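Replication initiation and membrane attachment protein (Geobacillus stearothermophilus 10, PDB 5WTN) probably acts in the primosome that initiates bacterial DNA replication, assembling as a tetramer and forming a complex with a primosomal re-initiation protein. Local coordinates at residues L33-L37 / F127-V132. Coordinates in Å, arbitrary orientation, origin at the centre of the assembly. Numbering follows the deposited sequence.
Sequences LYQPL and FLRRQV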
ATOM      1  N   LEU A  33       3.402 -17.585   2.168  1.00 11.74           N
ATOM      2  CA  LEU A  33       3.154 -18.692   1.232  1.00 12.23           C
ATOM      3  C   LEU A  33       4.467 -19.158   0.619  1.00 12.92           C
ATOM      4  O   LEU A  33       4.802 -20.345   0.612  1.00 11.70           O
ATOM      5  CB  LEU A  33       2.115 -18.333   0.162  1.00 12.14           C
ATOM      6  CG  LEU A  33       0.669 -18.106   0.609  1.00 12.48           C
ATOM      7  CD1 LEU A  33      -0.193 -17.876  -0.609  1.00 11.64           C
ATOM      8  CD2 LEU A  33       0.152 -19.261   1.436  1.00 10.41           C
ATOM      9  N   TYR A  34       5.164 -18.204   0.026  1.00 12.77           N
ATOM     10  CA  TYR A  34       6.487 -18.449  -0.481  1.00 11.37           C
ATOM     11  C   TYR A  34       7.559 -18.674   0.569  1.00 10.46           C
ATOM     12  O   TYR A  34       8.445 -19.482   0.357  1.00 10.85           O
ATOM     13  CB  TYR A  34       6.897 -17.299  -1.367  1.00 11.06           C
ATOM     14  CG  TYR A  34       6.285 -17.374  -2.729  1.00  8.31           C
ATOM     15  CD1 TYR A  34       4.984 -16.986  -2.940  1.00  7.88           C
ATOM     16  CD2 TYR A  34       7.028 -17.810  -3.819  1.00  8.93           C
ATOM     17  CE1 TYR A  34       4.431 -17.040  -4.205  1.00  8.95           C
ATOM     18  CE2 TYR A  34       6.482 -17.855  -5.080  1.00  9.22           C
ATOM     19  CZ  TYR A  34       5.183 -17.473  -5.264  1.00  7.43           C
ATOM     20  OH  TYR A  34       4.642 -17.526  -6.514  1.00  8.62           O
ATOM     21  N   GLN A  35       7.504 -17.955   1.684  1.00 11.66           N
ATOM     22  CA  GLN A  35       8.601 -18.034   2.651  1.00 12.23           C
ATOM     23  C   GLN A  35       8.822 -19.413   3.226  1.00 12.16           C
ATOM     24  O   GLN A  35       9.950 -19.836   3.311  1.00 11.50           O
ATOM     25  CB  GLN A  35       8.465 -17.019   3.776  1.00 13.73           C
ATOM     26  CG  GLN A  35       9.774 -16.770   4.519  1.00 11.87           C
ATOM     27  CD  GLN A  35       9.571 -15.937   5.776  1.00 14.46           C
ATOM     28  OE1 GLN A  35      10.496 -15.725   6.569  1.00 17.65           O
ATOM     29  NE2 GLN A  35       8.369 -15.446   5.956  1.00 15.31           N
ATOM     30  N   PRO A  36       7.747 -20.122   3.621  1.00 15.81           N
ATOM     31  CA  PRO A  36       8.012 -21.494   4.086  1.00 15.70           C
ATOM     32  C   PRO A  36       8.741 -22.367   3.053  1.00 16.97           C
ATOM     33  O   PRO A  36       9.508 -23.250   3.431  1.00 20.59           O
ATOM     34  CB  PRO A  36       6.618 -22.039   4.351  1.00 14.41           C
ATOM     35  CG  PRO A  36       5.851 -20.837   4.771  1.00 16.72           C
ATOM     36  CD  PRO A  36       6.353 -19.722   3.891  1.00 14.02           C
ATOM     37  N   LEU A  37       8.520 -22.125   1.768  1.00 13.64           N
ATOM     38  CA  LEU A  37       9.200 -22.907   0.765  1.00 10.83           C
ATOM     39  C   LEU A  37      10.655 -22.464   0.538  1.00 14.10           C
ATOM     40  O   LEU A  37      11.549 -23.307   0.496  1.00 18.08           O
ATOM     41  CB  LEU A  37       8.398 -22.920  -0.537  1.00 12.61           C
ATOM     42  CG  LEU A  37       6.990 -23.552  -0.463  1.00 13.29           C
ATOM     43  CD1 LEU A  37       6.432 -23.831  -1.858  1.00 11.77           C
ATOM     44  CD2 LEU A  37       6.978 -24.814   0.374  1.00 10.03           C
ATOM     45  N   PHE A 127       3.811 -29.092  -1.498  1.00 14.17           N
ATOM     46  CA  PHE A 127       4.981 -28.643  -0.752  1.00 13.05           C
ATOM     47  C   PHE A 127       4.634 -27.799   0.469  1.00 14.66           C
ATOM     48  O   PHE A 127       5.137 -28.044   1.560  1.00 16.07           O
ATOM     49  CB  PHE A 127       5.913 -27.850  -1.636  1.00 12.05           C
ATOM     50  CG  PHE A 127       6.671 -28.685  -2.603  1.00 14.53           C
ATOM     51  CD1 PHE A 127       7.204 -29.898  -2.219  1.00 16.97           C
ATOM     52  CD2 PHE A 127       6.842 -28.260  -3.912  1.00 14.39           C
ATOM     53  CE1 PHE A 127       7.903 -30.666  -3.111  1.00 20.17           C
ATOM     54  CE2 PHE A 127       7.536 -29.028  -4.815  1.00 14.32           C
ATOM     55  CZ  PHE A 127       8.068 -30.229  -4.415  1.00 19.62           C
ATOM     56  N   LEU A 128       3.782 -26.799   0.296  1.00 14.01           N
ATOM     57  CA  LEU A 128       3.466 -25.921   1.406  1.00 13.88           C
ATOM     58  C   LEU A 128       2.803 -26.661   2.579  1.00 19.74           C
ATOM     59  O   LEU A 128       3.149 -26.420   3.742  1.00 18.30           O
ATOM     60  CB  LEU A 128       2.632 -24.725   0.944  1.00 12.53           C
ATOM     61  CG  LEU A 128       2.371 -23.737   2.084  1.00 13.53           C
ATOM     62  CD1 LEU A 128       3.631 -23.032   2.508  1.00 13.62           C
ATOM     63  CD2 LEU A 128       1.326 -22.738   1.730  1.00 14.21           C
ATOM     64  N   ARG A 129       1.865 -27.562   2.275  1.00 20.16           N
ATOM     65  CA  ARG A 129       1.196 -28.364   3.303  1.00 21.75           C
ATOM     66  C   ARG A 129       2.207 -29.091   4.184  1.00 22.39           C
ATOM     67  O   ARG A 129       2.137 -29.009   5.412  1.00 23.81           O
ATOM     68  CB  ARG A 129       0.235 -29.382   2.668  1.00 25.90           C
ATOM     69  CG  ARG A 129      -0.898 -29.856   3.580  1.00 30.98           C
ATOM     70  CD  ARG A 129      -1.827 -30.822   2.866  1.00 37.79           C
ATOM     71  NE  ARG A 129      -2.285 -30.302   1.577  1.00 48.10           N
ATOM     72  CZ  ARG A 129      -2.203 -30.959   0.410  1.00 54.20           C
ATOM     73  NH1 ARG A 129      -1.693 -32.195   0.368  1.00 54.99           N
ATOM     74  NH2 ARG A 129      -2.636 -30.388  -0.725  1.00 40.96           N
ATOM     75  N   ARG A 130       3.150 -29.784   3.545  1.00 23.46           N
ATOM     76  CA  ARG A 130       4.172 -30.570   4.234  1.00 23.44           C
ATOM     77  C   ARG A 130       5.037 -29.714   5.125  1.00 21.08           C
ATOM     78  O   ARG A 130       5.373 -30.102   6.226  1.00 27.15           O
ATOM     79  CB  ARG A 130       5.060 -31.316   3.227  1.00 33.43           C
ATOM     80  CG  ARG A 130       6.409 -31.810   3.782  1.00 40.76           C
ATOM     81  CD  ARG A 130       6.229 -32.861   4.875  1.00 51.66           C
ATOM     82  NE  ARG A 130       7.447 -33.087   5.660  1.00 64.84           N
ATOM     83  CZ  ARG A 130       7.526 -33.954   6.667  1.00 68.22           C
ATOM     84  NH1 ARG A 130       6.459 -34.669   7.002  1.00 67.96           N
ATOM     85  NH2 ARG A 130       8.664 -34.110   7.334  1.00 66.55           N
ATOM     86  N   GLN A 131       5.435 -28.548   4.625  1.00 21.25           N
ATOM     87  CA  GLN A 131       6.412 -27.708   5.319  1.00 22.02           C
ATOM     88  C   GLN A 131       5.809 -26.842   6.423  1.00 21.62           C
ATOM     89  O   GLN A 131       6.526 -26.335   7.287  1.00 24.73           O
ATOM     90  CB  GLN A 131       7.162 -26.827   4.317  1.00 19.38           C
ATOM     91  CG  GLN A 131       7.873 -25.639   4.945  1.00 22.92           C
ATOM     92  CD  GLN A 131       9.219 -26.011   5.536  1.00 29.00           C
ATOM     93  OE1 GLN A 131       9.685 -25.389   6.490  1.00 25.66           O
ATOM     94  NE2 GLN A 131       9.852 -27.032   4.967  1.00 29.92           N
ATOM     95  N   VAL A 132       4.494 -26.672   6.387  1.00 20.30           N
ATOM     96  CA  VAL A 132       3.799 -25.834   7.340  1.00 20.33           C
ATOM     97  C   VAL A 132       2.841 -26.593   8.255  1.00 21.14           C
ATOM     98  O   VAL A 132       2.436 -26.092   9.312  1.00 22.41           O
ATOM     99  CB  VAL A 132       3.064 -24.738   6.543  1.00 19.42           C
ATOM    100  CG1 VAL A 132       1.559 -24.769   6.769  1.00 18.16           C
ATOM    101  CG2 VAL A 132       3.685 -23.375   6.814  1.00 19.25           C
TER
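Leu128 is the central side chain where helices 24-38 and 122-132 cross, their local axes 9.4 Å apart at 69°. The t, p rotamer of Leu128 puts Leu128 CD1 3.6 Å from Pro36 CB and 3.5 Å from Leu33 O, and Leu128 CD2 3.7 Å from Leu33 CD2. Leu37, in the m, t rotamer, stretches CD2 across to 3.8 Å from Phe127 CB. Pro36, whose nitrogen has no proton to give at the kink of its helix, offers a compact ring: Pro36 CG lies 3.9 Å from Val132 CG2. The backbone Pro36 O meets the aliphatic Gln131 CG at 3.3 Å. Phe127 uses only its base here, because an m chi1 swings the ring away. Leu140 of helix 134-143 packs on both Leu33 and Leu128; Leu285 of the second subunit packs on Leu37 and Phe127, and Ala68 of the third on Pro36. This is an apolar helix-helix crossing joining helix 122-132, the second helix after the 90-95/104-109 hairpin, to helix 24-38 of an N-terminal part whose topology is consistent with a winged-helix fold.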